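Local coordinates for protein 3-oxosteroid 1-dehydrogenase (Sterolibacterium denitrificans, PDB 7P18) that probably catalyses the FAD-dependent 1,2-dehydrogenation of 3-oxosteroids to 3-oxo-Delta(1)-steroids, passing the electrons on to an acceptor, at residues V348-G351 and K352-F356; M370-N373 and H374-G378; G436-Q439 and S440-N444. All coordinates share one frame; numbering follows the deposited sequence.

Interaction 1. Residues V348-G351 and K352-F356; sequences VVNG and KGQRF
Asn350 and Gln354 face each other across a tight reversal of the chain, joined by backbone and side chain alike. Among the backbone bonds, Asn350 N donates to Gln354 O at 3.0 Å, and Gly353 N donates to Asn350 O at 3.0 Å. The side chain of Asn350 adds a second layer. Its CG sits between the backbone N and the carbonyl carbon (chi1 61°), which folds the amide back over the turn. OD1 accepts Gln354 N at 3.1 Å, from above its carbonyl plane and not on a lone pair, and, weakly, Lys352 N. ND2 instead gives a nearly straight bond (168°) to Gln354 OE1, in the carbonyl plane and on a lone pair. ND2 also bonds to Asn373 OD1 on helix 363-377. The motif is a type I beta turn, Asn350 to Gly353, followed by a G1-type bulge with Gly353 at positive phi, leaving strand 347-349. Replacing Asn350 by alanine is likely to leave Gln354 N and Asn373 OD1 without a mate from this side chain and the Gln354 amide freer to turn. Farther from the turn, a water bridges the end of the strand and the returning loop, lying 2.7 Å from Val348 O and accepting from Phe356 N. Val348 CG1 makes an apolar contact with Phe356 CZ at 3.9 Å. Van der Waals contacts with the backbone set the ring edge against Val349 C and Asn350 N, and Val349 CG1 against Gly353 O.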
loop_
_atom_site.group_PDB
_atom_site.type_symbol
_atom_site.label_atom_id
_atom_site.label_comp_id
_atom_site.label_asym_id
_atom_site.label_seq_id
_atom_site.Cartn_x
_atom_site.Cartn_y
_atom_site.Cartn_z
ATOM N N VAL A 348 4.839 9.088 -19.909
ATOM C CA VAL A 348 4.288 10.133 -19.009
ATOM C C VAL A 348 4.909 11.453 -19.392
ATOM O O VAL A 348 6.131 11.540 -19.457
ATOM C CB VAL A 348 4.539 9.753 -17.534
ATOM C CG1 VAL A 348 4.233 10.912 -16.598
ATOM C CG2 VAL A 348 3.706 8.515 -17.210
ATOM N N VAL A 349 4.066 12.478 -19.562
ATOM C CA VAL A 349 4.531 13.834 -19.933
ATOM C C VAL A 349 3.893 14.865 -19.009
ATOM O O VAL A 349 2.807 14.605 -18.449
ATOM C CB VAL A 349 4.223 14.158 -21.410
ATOM C CG1 VAL A 349 4.959 13.184 -22.323
ATOM C CG2 VAL A 349 2.715 14.177 -21.671
ATOM N N ASN A 350 4.589 15.991 -18.891
ATOM C CA ASN A 350 4.089 17.247 -18.267
ATOM C C ASN A 350 3.331 18.051 -19.330
ATOM O O ASN A 350 3.109 17.531 -20.443
ATOM C CB ASN A 350 5.227 18.045 -17.611
ATOM C CG ASN A 350 6.307 18.495 -18.569
ATOM O OD1 ASN A 350 6.090 18.559 -19.775
ATOM N ND2 ASN A 350 7.468 18.857 -18.053
ATOM N N GLY A 351 2.900 19.264 -18.989
ATOM C CA GLY A 351 2.080 20.108 -19.875
ATOM C C GLY A 351 2.865 20.609 -21.073
ATOM O O GLY A 351 2.228 21.005 -22.066
ATOM N N LYS A 352 4.190 20.598 -20.996
ATOM C CA LYS A 352 5.096 20.923 -22.129
ATOM C C LYS A 352 5.281 19.708 -23.047
ATOM O O LYS A 352 6.098 19.806 -23.977
ATOM C CB LYS A 352 6.423 21.418 -21.563
ATOM C CG LYS A 352 6.303 22.743 -20.824
ATOM C CD LYS A 352 7.576 23.149 -20.097
ATOM C CE LYS A 352 7.578 24.609 -19.701
ATOM N NZ LYS A 352 8.888 25.000 -19.132
ATOM N N GLY A 353 4.583 18.602 -22.770
ATOM C CA GLY A 353 4.696 17.324 -23.511
ATOM C C GLY A 353 6.048 16.627 -23.352
ATOM O O GLY A 353 6.386 15.762 -24.184
ATOM N N GLN A 354 6.802 16.944 -22.311
ATOM C CA GLN A 354 8.150 16.354 -22.100
ATOM C C GLN A 354 8.047 15.242 -21.052
ATOM O O GLN A 354 7.278 15.412 -20.055
ATOM C CB GLN A 354 9.161 17.386 -21.600
ATOM C CG GLN A 354 9.259 18.677 -22.411
ATOM C CD GLN A 354 9.854 19.752 -21.516
ATOM O OE1 GLN A 354 9.504 19.910 -20.335
ATOM N NE2 GLN A 354 10.776 20.517 -22.059
ATOM N N ARG A 355 8.849 14.190 -21.211
ATOM C CA ARG A 355 9.035 13.156 -20.160
ATOM C C ARG A 355 9.897 13.719 -19.034
ATOM O O ARG A 355 10.777 14.561 -19.316
ATOM C CB ARG A 355 9.644 11.876 -20.748
ATOM C CG ARG A 355 8.702 11.141 -21.687
ATOM C CD ARG A 355 9.399 9.946 -22.330
ATOM N NE ARG A 355 9.797 8.944 -21.347
ATOM C CZ ARG A 355 11.018 8.429 -21.201
ATOM N NH1 ARG A 355 12.017 8.802 -21.982
ATOM N NH2 ARG A 355 11.242 7.534 -20.246
ATOM N N PHE A 356 9.712 13.245 -17.791
ATOM C CA PHE A 356 10.500 13.749 -16.624
ATOM C C PHE A 356 10.867 12.621 -15.660
ATOM O O PHE A 356 11.653 12.894 -14.685
ATOM C CB PHE A 356 9.755 14.849 -15.874
ATOM C CG PHE A 356 8.391 14.492 -15.367
ATOM C CD1 PHE A 356 8.230 13.938 -14.123
ATOM C CD2 PHE A 356 7.263 14.685 -16.151
ATOM C CE1 PHE A 356 6.973 13.584 -13.671
ATOM C CE2 PHE A 356 6.009 14.312 -15.715
ATOM C CZ PHE A 356 5.863 13.754 -14.462
HETATM O O HOH W 1 8.185 10.872 -17.886
#

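Interaction 2. Residues M370-N373 and H374-G378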
loop_
_atom_site.group_PDB
_atom_site.type_symbol
_atom_site.label_atom_id
_atom_site.label_comp_id
_atom_site.label_asym_id
_atom_site.label_seq_id
_atom_site.Cartn_x
_atom_site.Cartn_y
_atom_site.Cartn_z
ATOM N N MET A 370 6.961 13.839 -9.759
ATOM C CA MET A 370 5.847 14.732 -10.240
ATOM C C MET A 370 5.995 16.097 -9.536
ATOM O O MET A 370 6.000 17.142 -10.215
ATOM C CB MET A 370 4.474 14.134 -9.954
ATOM C CG MET A 370 4.152 12.895 -10.781
ATOM S SD MET A 370 2.647 12.129 -10.334
ATOM C CE MET A 370 1.421 13.362 -10.785
ATOM N N TYR A 371 6.209 16.089 -8.227
ATOM C CA TYR A 371 6.391 17.346 -7.439
ATOM C C TYR A 371 7.674 18.031 -7.878
ATOM O O TYR A 371 7.703 19.273 -8.024
ATOM C CB TYR A 371 6.307 17.091 -5.938
ATOM C CG TYR A 371 4.907 16.954 -5.406
ATOM C CD1 TYR A 371 4.066 18.060 -5.284
ATOM C CD2 TYR A 371 4.376 15.719 -5.081
ATOM C CE1 TYR A 371 2.773 17.934 -4.801
ATOM C CE2 TYR A 371 3.099 15.575 -4.584
ATOM C CZ TYR A 371 2.273 16.687 -4.482
ATOM O OH TYR A 371 1.031 16.520 -3.985
ATOM N N GLU A 372 8.740 17.279 -8.098
ATOM C CA GLU A 372 10.041 17.871 -8.481
ATOM C C GLU A 372 9.891 18.558 -9.838
ATOM O O GLU A 372 10.358 19.728 -9.981
ATOM C CB GLU A 372 11.148 16.817 -8.499
ATOM C CG GLU A 372 12.535 17.401 -8.587
ATOM C CD GLU A 372 13.000 17.875 -9.952
ATOM O OE1 GLU A 372 12.399 17.433 -10.983
ATOM O OE2 GLU A 372 13.970 18.699 -9.987
ATOM N N ASN A 373 9.269 17.905 -10.823
ATOM C CA ASN A 373 9.099 18.548 -12.157
ATOM C C ASN A 373 8.069 19.696 -12.079
ATOM O O ASN A 373 8.266 20.689 -12.780
ATOM C CB ASN A 373 8.712 17.556 -13.237
ATOM C CG ASN A 373 8.763 18.219 -14.592
ATOM O OD1 ASN A 373 7.736 18.612 -15.117
ATOM N ND2 ASN A 373 9.962 18.392 -15.114
ATOM N N HIS A 374 7.038 19.589 -11.259
ATOM C CA HIS A 374 5.962 20.613 -11.144
ATOM C C HIS A 374 6.582 21.937 -10.680
ATOM O O HIS A 374 6.160 22.975 -11.170
ATOM C CB HIS A 374 4.842 20.115 -10.249
ATOM C CG HIS A 374 3.651 20.991 -10.231
ATOM N ND1 HIS A 374 2.829 21.114 -11.329
ATOM C CD2 HIS A 374 3.137 21.785 -9.273
ATOM C CE1 HIS A 374 1.862 21.953 -11.055
ATOM N NE2 HIS A 374 1.994 22.359 -9.800
ATOM N N ALA A 375 7.617 21.873 -9.845
ATOM C CA ALA A 375 8.305 23.059 -9.287
ATOM C C ALA A 375 9.087 23.752 -10.406
ATOM O O ALA A 375 9.187 24.965 -10.338
ATOM C CB ALA A 375 9.188 22.663 -8.119
ATOM N N ARG A 376 9.552 23.024 -11.421
ATOM C CA ARG A 376 10.261 23.605 -12.588
ATOM C C ARG A 376 9.297 24.020 -13.695
ATOM O O ARG A 376 9.531 25.083 -14.293
ATOM C CB ARG A 376 11.197 22.588 -13.232
ATOM C CG ARG A 376 12.280 22.079 -12.307
ATOM C CD ARG A 376 13.121 21.035 -13.023
ATOM N NE ARG A 376 14.199 20.644 -12.132
ATOM C CZ ARG A 376 15.328 21.323 -11.956
ATOM N NH1 ARG A 376 15.563 22.427 -12.651
ATOM N NH2 ARG A 376 16.230 20.879 -11.096
ATOM N N SER A 377 8.331 23.168 -14.039
ATOM C CA SER A 377 7.514 23.270 -15.277
ATOM C C SER A 377 6.189 23.975 -14.986
ATOM O O SER A 377 5.600 24.534 -15.938
ATOM C CB SER A 377 7.254 21.900 -15.890
ATOM O OG SER A 377 6.185 21.208 -15.217
ATOM N N GLY A 378 5.687 23.853 -13.759
ATOM C CA GLY A 378 4.334 24.290 -13.379
ATOM C C GLY A 378 3.226 23.428 -13.913
ATOM O O GLY A 378 2.096 23.821 -13.767
#
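Residues 370-377 form the last turns of a helix, in which His374 N bonds to Met370 O and Ala375 N to Tyr371 O, while Asn373 O takes two donors, Ser377 N at 2.8 Å and Arg376 N at 3.0 Å. The side chains follow the same i to i+4 spacing. Glu372, bent at chi2 (-78°), turns its carboxylate along the helix so that OE2 meets Arg376 NE at 2.9 Å, on the syn side of the oxygen and close to the guanidinium plane; a weak bond from Arg376 NH2 to the same OE2 at 3.3 Å makes the salt bridge forked. The two flat groups are nonetheless turned 44° against each other, and both residues are exposed. This is the C-terminal end of helix 363-377, where Gly378 leaves helical geometry with positive phi and its N still bonds to His374 O at 2.8 Å. Just before that exit, Ser377 OG donates to Asn373 OD1, one turn back, at 3.0 Å, arriving from above the amide's carbonyl plane rather than on a lone pair. The same OD1 accepts Asn350 ND2 from the turn after strand 347-349, and Ser377 OG is also bonded to Ser379 N. His374, its ring carried away from the preceding turn, uses ND1 to hold Ala380 N.

Interaction 3. Residues G436-Q439 and S440-N444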
loop_
_atom_site.group_PDB
_atom_site.type_symbol
_atom_site.label_atom_id
_atom_site.label_comp_id
_atom_site.label_asym_id
_atom_site.label_seq_id
_atom_site.Cartn_x
_atom_site.Cartn_y
_atom_site.Cartn_z
ATOM N N GLY A 436 5.877 19.302 -28.289
ATOM C CA GLY A 436 6.595 18.522 -27.251
ATOM C C GLY A 436 6.178 17.055 -27.278
ATOM O O GLY A 436 7.048 16.136 -27.312
ATOM N N LEU A 437 4.873 16.799 -27.261
ATOM C CA LEU A 437 4.369 15.402 -27.230
ATOM C C LEU A 437 4.852 14.672 -28.485
ATOM O O LEU A 437 5.274 13.491 -28.372
ATOM C CB LEU A 437 2.849 15.383 -27.123
ATOM C CG LEU A 437 2.213 13.995 -27.216
ATOM C CD1 LEU A 437 2.765 13.071 -26.145
ATOM C CD2 LEU A 437 0.720 14.044 -27.058
ATOM N N LYS A 438 4.809 15.330 -29.643
ATOM C CA LYS A 438 5.282 14.707 -30.913
ATOM C C LYS A 438 6.761 14.334 -30.762
ATOM O O LYS A 438 7.137 13.203 -31.137
ATOM C CB LYS A 438 5.039 15.650 -32.097
ATOM C CG LYS A 438 5.517 15.156 -33.458
ATOM C CD LYS A 438 4.929 16.048 -34.597
ATOM C CE LYS A 438 5.120 15.517 -36.005
ATOM N NZ LYS A 438 6.540 15.602 -36.427
ATOM N N GLN A 439 7.564 15.235 -30.224
ATOM C CA GLN A 439 9.011 14.989 -29.992
ATOM C C GLN A 439 9.186 13.781 -29.051
ATOM O O GLN A 439 9.996 12.875 -29.372
ATOM C CB GLN A 439 9.688 16.255 -29.465
ATOM C CG GLN A 439 11.171 16.056 -29.169
ATOM C CD GLN A 439 12.002 15.905 -30.429
ATOM O OE1 GLN A 439 12.290 16.887 -31.111
ATOM N NE2 GLN A 439 12.385 14.674 -30.763
ATOM N N SER A 440 8.402 13.705 -27.970
ATOM C CA SER A 440 8.502 12.614 -26.963
ATOM C C SER A 440 8.134 11.278 -27.601
ATOM O O SER A 440 8.834 10.265 -27.314
ATOM C CB SER A 440 7.668 12.935 -25.739
ATOM O OG SER A 440 8.213 14.097 -25.146
ATOM N N VAL A 441 7.119 11.260 -28.472
ATOM C CA VAL A 441 6.701 10.016 -29.158
ATOM C C VAL A 441 7.802 9.592 -30.150
ATOM O O VAL A 441 8.120 8.385 -30.182
ATOM C CB VAL A 441 5.318 10.156 -29.812
ATOM C CG1 VAL A 441 5.049 8.990 -30.762
ATOM C CG2 VAL A 441 4.217 10.262 -28.762
ATOM N N GLU A 442 8.356 10.533 -30.920
ATOM C CA GLU A 442 9.461 10.237 -31.890
ATOM C C GLU A 442 10.664 9.640 -31.140
ATOM O O GLU A 442 11.193 8.614 -31.589
ATOM C CB GLU A 442 9.833 11.485 -32.680
ATOM C CG GLU A 442 8.812 11.831 -33.746
ATOM C CD GLU A 442 9.020 13.166 -34.456
ATOM O OE1 GLU A 442 9.845 13.990 -33.967
ATOM O OE2 GLU A 442 8.345 13.390 -35.494
ATOM N N LEU A 443 11.061 10.225 -30.005
ATOM C CA LEU A 443 12.188 9.699 -29.174
ATOM C C LEU A 443 11.853 8.294 -28.662
ATOM O O LEU A 443 12.738 7.432 -28.682
ATOM C CB LEU A 443 12.495 10.671 -28.032
ATOM C CG LEU A 443 13.170 11.973 -28.463
ATOM C CD1 LEU A 443 13.292 12.951 -27.308
ATOM C CD2 LEU A 443 14.551 11.714 -29.052
ATOM N N ASN A 444 10.624 8.075 -28.204
ATOM C CA ASN A 444 10.179 6.764 -27.675
ATOM C C ASN A 444 10.389 5.707 -28.765
ATOM O O ASN A 444 10.898 4.601 -28.473
ATOM C CB ASN A 444 8.703 6.791 -27.282
ATOM C CG ASN A 444 8.155 5.433 -26.940
ATOM O OD1 ASN A 444 8.325 4.978 -25.806
ATOM N ND2 ASN A 444 7.511 4.769 -27.898
#
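Ser440 N donates to Gly436 O at 2.9 Å, and the hydroxyl of the same residue comes close to that oxygen too, Ser440 OG lying 3.2 Å from Gly436 O. The hydrogen bond of this hydroxyl is made outside the helix, with Gly353 O, a carbonyl of the turn after strand 347-349. Three more backbone bonds of the same i to i+4 kind follow, from Val441, Glu442 and Leu443 back to Leu437, Lys438 and Gln439, the last nearly straight at 166°. This regular alpha-helical repeat brings residues four apart onto the same flank. Lys438 exploits it fully: its chain runs out extended and then bends at chi4 (-71°), bringing NZ to within 3.0 Å of Glu442 OE2, a salt bridge that meets the carboxylate on its syn side but 34° out of its plane. Glu442 is extended beyond CG, its CG lying 3.4 Å from Lys438 O, so the acid rises past the backbone carbonyl to its mate. Both charged residues are exposed. On the next flank Gln439, bent at chi2, brings its amide across Leu443, with NE2 3.6 Å from Leu443 CG, a contact of amide on hydrocarbon. A buried flank carries an apolar pair: Leu437 CD1 lies 4.1 Å from Val441 CG2, a methyl that also lies 3.4 Å from Leu437 O. There both Leu437 and Val441 press on Leu423 of helix 423-430, while Ser440 and Asn444 touch Ile347 of strand 347-349, so helix 434-450 packs on both helix 423-430 and strand 347-349.

The three contacts come in series along the chain, interaction 1 first and interaction 3 last, and all lie away from the FAD and steroid sites. The centre of interaction 1 is 10 Å from the centre of each of the others, whereas the centres of interactions 2 and 3 are 19 Å apart, with nearest atoms about 11 Å from each other. The turn after strand 347-349 thus meets both helix 363-377 and helix 434-450, and the strand itself pairs with strand 383-387 of the antiparallel sheet. As a worked example, they illustrate how local turn and helix contacts are tied into one outlying part of the fold, here by the Asn350-Asn373 and Gly353-Ser440 hydrogen bonds.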